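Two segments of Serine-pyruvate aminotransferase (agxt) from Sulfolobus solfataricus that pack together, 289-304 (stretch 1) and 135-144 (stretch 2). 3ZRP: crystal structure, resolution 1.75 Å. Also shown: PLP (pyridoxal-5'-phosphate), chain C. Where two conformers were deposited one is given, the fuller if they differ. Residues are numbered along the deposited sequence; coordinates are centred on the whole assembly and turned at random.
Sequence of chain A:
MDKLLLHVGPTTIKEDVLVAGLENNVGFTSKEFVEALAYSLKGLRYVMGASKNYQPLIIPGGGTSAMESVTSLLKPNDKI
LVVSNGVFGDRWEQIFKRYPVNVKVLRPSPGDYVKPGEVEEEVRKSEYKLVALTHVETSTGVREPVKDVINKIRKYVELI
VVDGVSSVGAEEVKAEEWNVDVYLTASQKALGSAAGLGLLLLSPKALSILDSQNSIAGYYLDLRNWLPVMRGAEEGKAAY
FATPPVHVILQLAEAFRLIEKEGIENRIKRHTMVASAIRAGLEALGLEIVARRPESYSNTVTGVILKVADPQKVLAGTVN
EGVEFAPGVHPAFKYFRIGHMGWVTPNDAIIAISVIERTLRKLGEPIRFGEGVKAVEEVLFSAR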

# COMPACT_ATOMS: atom_id res chain seq x y z
N ILE A 289 -24.66 17.66 18.86
CA ILE A 289 -23.75 17.26 17.78
C ILE A 289 -22.48 18.14 17.80
O ILE A 289 -22.54 19.34 18.12
CB ILE A 289 -24.50 17.30 16.43
CG1 ILE A 289 -25.62 16.24 16.43
CG2 ILE A 289 -23.54 17.08 15.26
CD1 ILE A 289 -26.58 16.33 15.22
N VAL A 290 -21.32 17.55 17.49
CA VAL A 290 -20.05 18.30 17.48
C VAL A 290 -20.05 19.42 16.42
O VAL A 290 -19.71 20.57 16.74
CB VAL A 290 -18.83 17.37 17.29
CG1 VAL A 290 -17.57 18.17 16.95
CG2 VAL A 290 -18.61 16.57 18.55
N ALA A 291 -20.42 19.09 15.19
CA ALA A 291 -20.51 20.07 14.12
C ALA A 291 -21.34 21.28 14.58
O ALA A 291 -22.49 21.12 14.98
CB ALA A 291 -21.12 19.47 12.87
N ARG A 292 -20.74 22.46 14.50
CA ARG A 292 -21.37 23.69 15.00
C ARG A 292 -22.50 24.19 14.13
O ARG A 292 -23.48 24.74 14.63
CB ARG A 292 -20.34 24.81 15.20
CG ARG A 292 -19.15 24.45 16.07
CD ARG A 292 -19.48 24.34 17.57
NE ARG A 292 -20.19 23.11 17.90
CZ ARG A 292 -20.87 22.89 19.02
NH1 ARG A 292 -20.95 23.83 19.96
NH2 ARG A 292 -21.48 21.72 19.20
N ARG A 293 -22.37 24.01 12.83
CA ARG A 293 -23.28 24.58 11.86
C ARG A 293 -24.05 23.48 11.10
O ARG A 293 -23.44 22.70 10.35
CB ARG A 293 -22.49 25.44 10.88
CG ARG A 293 -21.78 26.63 11.50
CD ARG A 293 -22.65 27.86 11.46
NE ARG A 293 -21.93 29.02 11.97
CZ ARG A 293 -21.86 30.20 11.37
NH1 ARG A 293 -22.48 30.41 10.21
NH2 ARG A 293 -21.17 31.18 11.93
N PRO A 294 -25.39 23.44 11.25
CA PRO A 294 -26.24 22.36 10.71
C PRO A 294 -26.13 22.13 9.21
O PRO A 294 -26.26 20.99 8.75
CB PRO A 294 -27.67 22.81 11.07
CG PRO A 294 -27.49 23.65 12.27
CD PRO A 294 -26.20 24.41 12.03
N GLU A 295 -25.90 23.19 8.45
CA GLU A 295 -25.71 23.08 7.00
C GLU A 295 -24.46 22.25 6.64
O GLU A 295 -24.32 21.79 5.52
CB GLU A 295 -25.63 24.48 6.35
CG GLU A 295 -24.36 25.28 6.68
CD GLU A 295 -24.46 26.16 7.90
OE1 GLU A 295 -25.38 25.96 8.74
OE2 GLU A 295 -23.58 27.06 8.05
N SER A 296 -23.57 22.05 7.62
CA SER A 296 -22.34 21.28 7.38
C SER A 296 -22.35 19.88 8.02
O SER A 296 -21.31 19.21 8.03
CB SER A 296 -21.13 22.04 7.89
OG SER A 296 -21.07 21.99 9.30
N TYR A 297 -23.49 19.45 8.57
CA TYR A 297 -23.65 18.08 9.10
C TYR A 297 -23.35 17.06 8.00
O TYR A 297 -24.12 16.93 7.04
CB TYR A 297 -25.08 17.87 9.65
CG TYR A 297 -25.44 18.60 10.94
CD1 TYR A 297 -24.46 19.05 11.82
CD2 TYR A 297 -26.79 18.78 11.31
CE1 TYR A 297 -24.81 19.70 13.02
CE2 TYR A 297 -27.15 19.42 12.50
CZ TYR A 297 -26.16 19.87 13.35
OH TYR A 297 -26.51 20.50 14.54
N SER A 298 -22.22 16.37 8.10
CA SER A 298 -21.86 15.39 7.08
C SER A 298 -22.77 14.19 7.15
O SER A 298 -23.29 13.84 8.21
CB SER A 298 -20.39 14.91 7.18
OG SER A 298 -20.23 13.92 8.20
N ASN A 299 -22.94 13.57 6.00
CA ASN A 299 -23.74 12.36 5.87
C ASN A 299 -22.94 11.06 6.05
O ASN A 299 -23.47 9.95 5.83
CB ASN A 299 -24.54 12.44 4.56
CG ASN A 299 -25.53 13.61 4.57
OD1 ASN A 299 -25.99 14.05 5.64
ND2 ASN A 299 -25.84 14.14 3.39
N THR A 300 -21.69 11.18 6.50
CA THR A 300 -20.84 10.01 6.75
C THR A 300 -20.39 9.87 8.18
O THR A 300 -20.15 8.76 8.63
CB THR A 300 -19.58 9.97 5.83
OG1 THR A 300 -18.79 11.15 6.06
CG2 THR A 300 -20.01 9.92 4.38
N VAL A 301 -20.26 10.99 8.89
CA VAL A 301 -19.74 11.01 10.27
C VAL A 301 -20.51 12.04 11.11
O VAL A 301 -20.71 13.17 10.68
CB VAL A 301 -18.24 11.42 10.33
CG1 VAL A 301 -17.73 11.44 11.79
CG2 VAL A 301 -17.37 10.48 9.49
N THR A 302 -20.89 11.65 12.32
CA THR A 302 -21.53 12.56 13.27
C THR A 302 -20.82 12.42 14.60
O THR A 302 -20.66 11.32 15.10
CB THR A 302 -23.05 12.20 13.45
OG1 THR A 302 -23.69 12.22 12.17
CG2 THR A 302 -23.73 13.22 14.37
N GLY A 303 -20.39 13.55 15.17
CA GLY A 303 -19.75 13.56 16.48
C GLY A 303 -20.81 13.80 17.54
O GLY A 303 -21.71 14.65 17.36
N VAL A 304 -20.71 13.06 18.65
CA VAL A 304 -21.77 13.05 19.66
C VAL A 304 -21.15 13.49 20.97
O VAL A 304 -20.36 12.78 21.56
CB VAL A 304 -22.45 11.63 19.81
CG1 VAL A 304 -23.62 11.67 20.78
CG2 VAL A 304 -22.95 11.11 18.43
N1 PLP C . -8.52 12.30 5.07
C2 PLP C . -9.68 12.01 5.75
C2A PLP C . -10.81 13.01 5.69
C3 PLP C . -9.82 10.80 6.46
O3 PLP C . -10.88 10.55 7.03
C4 PLP C . -8.78 9.88 6.49
C4A PLP C . -8.97 8.56 7.25
C5 PLP C . -7.59 10.22 5.81
C6 PLP C . -7.47 11.42 5.07
C5A PLP C . -6.39 9.32 5.77
O4P PLP C . -6.59 8.11 5.04
P PLP C . -5.70 6.81 5.24
O1P PLP C . -6.32 5.86 4.27
O2P PLP C . -5.95 6.46 6.67
O3P PLP C . -4.32 7.28 4.93
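Stretch 2 (135-144) HVETSTGVRE

Stretch 2 is a tight hairpin laid against the loop and strand of stretch 1. Its two short strands, 136-137 and 142-143, are joined by a turn in which Glu 137 O accepts hydrogen bonds from Thr 140 N at 3.1 Å and from Gly 141 N at 2.9 Å. As the chain advances from Gly 141 to Arg 143, its neighbours in stretch 1 run back from Val 301 to Ser 296, so the two segments pass in opposite directions.

His 135 makes no contact. Val 136, extended and with chi1 in t, points toward stretch 1 and places CG1 3.6 Å from both Ser 298 CB and Thr 300 OG1. Glu 137 turns away, and its OE2 accepts Ser 139 OG at 2.7 Å within the turn. Thr 138 also has its CB directed away; its OG1 lies 2.4 Å from PLP O3, a very short hydrogen bond, while its carbonyl O packs 3.6 Å from Val 301 CG1. Thr 140 O is 3.9 Å from Val 290 CG1, and water 1 links this carbonyl to the amides of Ala 291 and Gly 303.

Gly 141 adopts a positive phi (68/30), and its CA approaches Val 301 O to 3.3 Å; a CB here would clash with that oxygen. Beyond it the backbones form a single bridge, Val 142 with Tyr 297: Ser 298 N donates to Gly 141 O (3.1 Å), and Arg 143 N to Ser 296 O (2.7 Å). The Val 142 side chain still reaches Ala 291, CG2 to CB 3.6 Å.

Arg 143 buries the largest area of any residue in the contact. Its guanidinium lies among backbone carbonyls: NH2 donates to Glu 295 O at 2.9 Å, near the group's plane, and through water 2 connects to Tyr 297 O, while Ser 296 C covers one face. Glu 144 then leaves the interface.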

# COMPACT_ATOMS: atom_id res chain seq x y z
N HIS A 135 -13.32 17.69 1.98
CA HIS A 135 -14.78 17.63 1.75
C HIS A 135 -15.53 17.31 3.06
O HIS A 135 -16.42 18.06 3.48
CB HIS A 135 -15.14 16.67 0.63
CG HIS A 135 -16.51 16.88 0.09
ND1 HIS A 135 -16.97 16.21 -1.03
CD2 HIS A 135 -17.51 17.73 0.46
CE1 HIS A 135 -18.20 16.62 -1.30
NE2 HIS A 135 -18.55 17.54 -0.41
N VAL A 136 -15.15 16.22 3.72
CA VAL A 136 -15.68 15.93 5.05
C VAL A 136 -14.51 15.74 6.00
O VAL A 136 -13.68 14.88 5.75
CB VAL A 136 -16.56 14.66 5.02
CG1 VAL A 136 -16.90 14.18 6.45
CG2 VAL A 136 -17.84 14.89 4.19
N GLU A 137 -14.45 16.57 7.03
CA GLU A 137 -13.48 16.45 8.11
C GLU A 137 -13.93 15.40 9.12
O GLU A 137 -14.80 15.64 9.97
CB GLU A 137 -13.25 17.82 8.78
CG GLU A 137 -12.34 17.81 9.99
CD GLU A 137 -11.00 17.16 9.71
OE1 GLU A 137 -10.26 17.64 8.82
OE2 GLU A 137 -10.68 16.17 10.41
N THR A 138 -13.31 14.24 9.03
CA THR A 138 -13.68 13.05 9.79
C THR A 138 -13.59 13.26 11.29
O THR A 138 -14.36 12.65 12.03
CB THR A 138 -12.76 11.87 9.37
OG1 THR A 138 -12.76 11.80 7.95
CG2 THR A 138 -13.25 10.51 9.96
N SER A 139 -12.70 14.13 11.74
CA SER A 139 -12.57 14.35 13.19
C SER A 139 -13.81 15.01 13.82
O SER A 139 -14.10 14.78 14.99
CB SER A 139 -11.33 15.15 13.54
OG SER A 139 -11.41 16.43 12.95
N THR A 140 -14.55 15.80 13.05
CA THR A 140 -15.65 16.59 13.61
C THR A 140 -16.99 16.31 12.92
O THR A 140 -18.03 16.80 13.36
CB THR A 140 -15.38 18.11 13.49
OG1 THR A 140 -15.25 18.47 12.10
CG2 THR A 140 -14.13 18.55 14.26
N GLY A 141 -16.96 15.56 11.83
CA GLY A 141 -18.14 15.29 11.01
C GLY A 141 -18.66 16.52 10.29
O GLY A 141 -19.84 16.63 10.00
N VAL A 142 -17.76 17.44 9.96
CA VAL A 142 -18.10 18.71 9.33
C VAL A 142 -17.80 18.68 7.83
O VAL A 142 -16.67 18.38 7.42
CB VAL A 142 -17.33 19.86 10.02
CG1 VAL A 142 -17.40 21.14 9.21
CG2 VAL A 142 -17.88 20.10 11.42
N ARG A 143 -18.81 18.96 7.01
CA ARG A 143 -18.68 18.97 5.55
C ARG A 143 -18.48 20.42 5.08
O ARG A 143 -19.28 21.31 5.40
CB ARG A 143 -19.92 18.41 4.88
CG ARG A 143 -19.89 18.37 3.33
CD ARG A 143 -21.22 17.88 2.72
NE ARG A 143 -22.31 18.65 3.29
CZ ARG A 143 -23.32 18.17 4.00
NH1 ARG A 143 -23.48 16.86 4.20
NH2 ARG A 143 -24.20 19.03 4.52
N GLU A 144 -17.40 20.64 4.33
CA GLU A 144 -17.08 21.95 3.78
C GLU A 144 -17.93 22.09 2.51
O GLU A 144 -18.06 21.12 1.76
CB GLU A 144 -15.58 21.98 3.41
CG GLU A 144 -15.08 23.32 2.79
CD GLU A 144 -15.00 24.49 3.75
OE1 GLU A 144 -14.99 24.34 4.97
OE2 GLU A 144 -14.96 25.63 3.29
O HOH W 1 -20.56 16.15 14.12
O HOH W 2 -26.32 17.68 5.88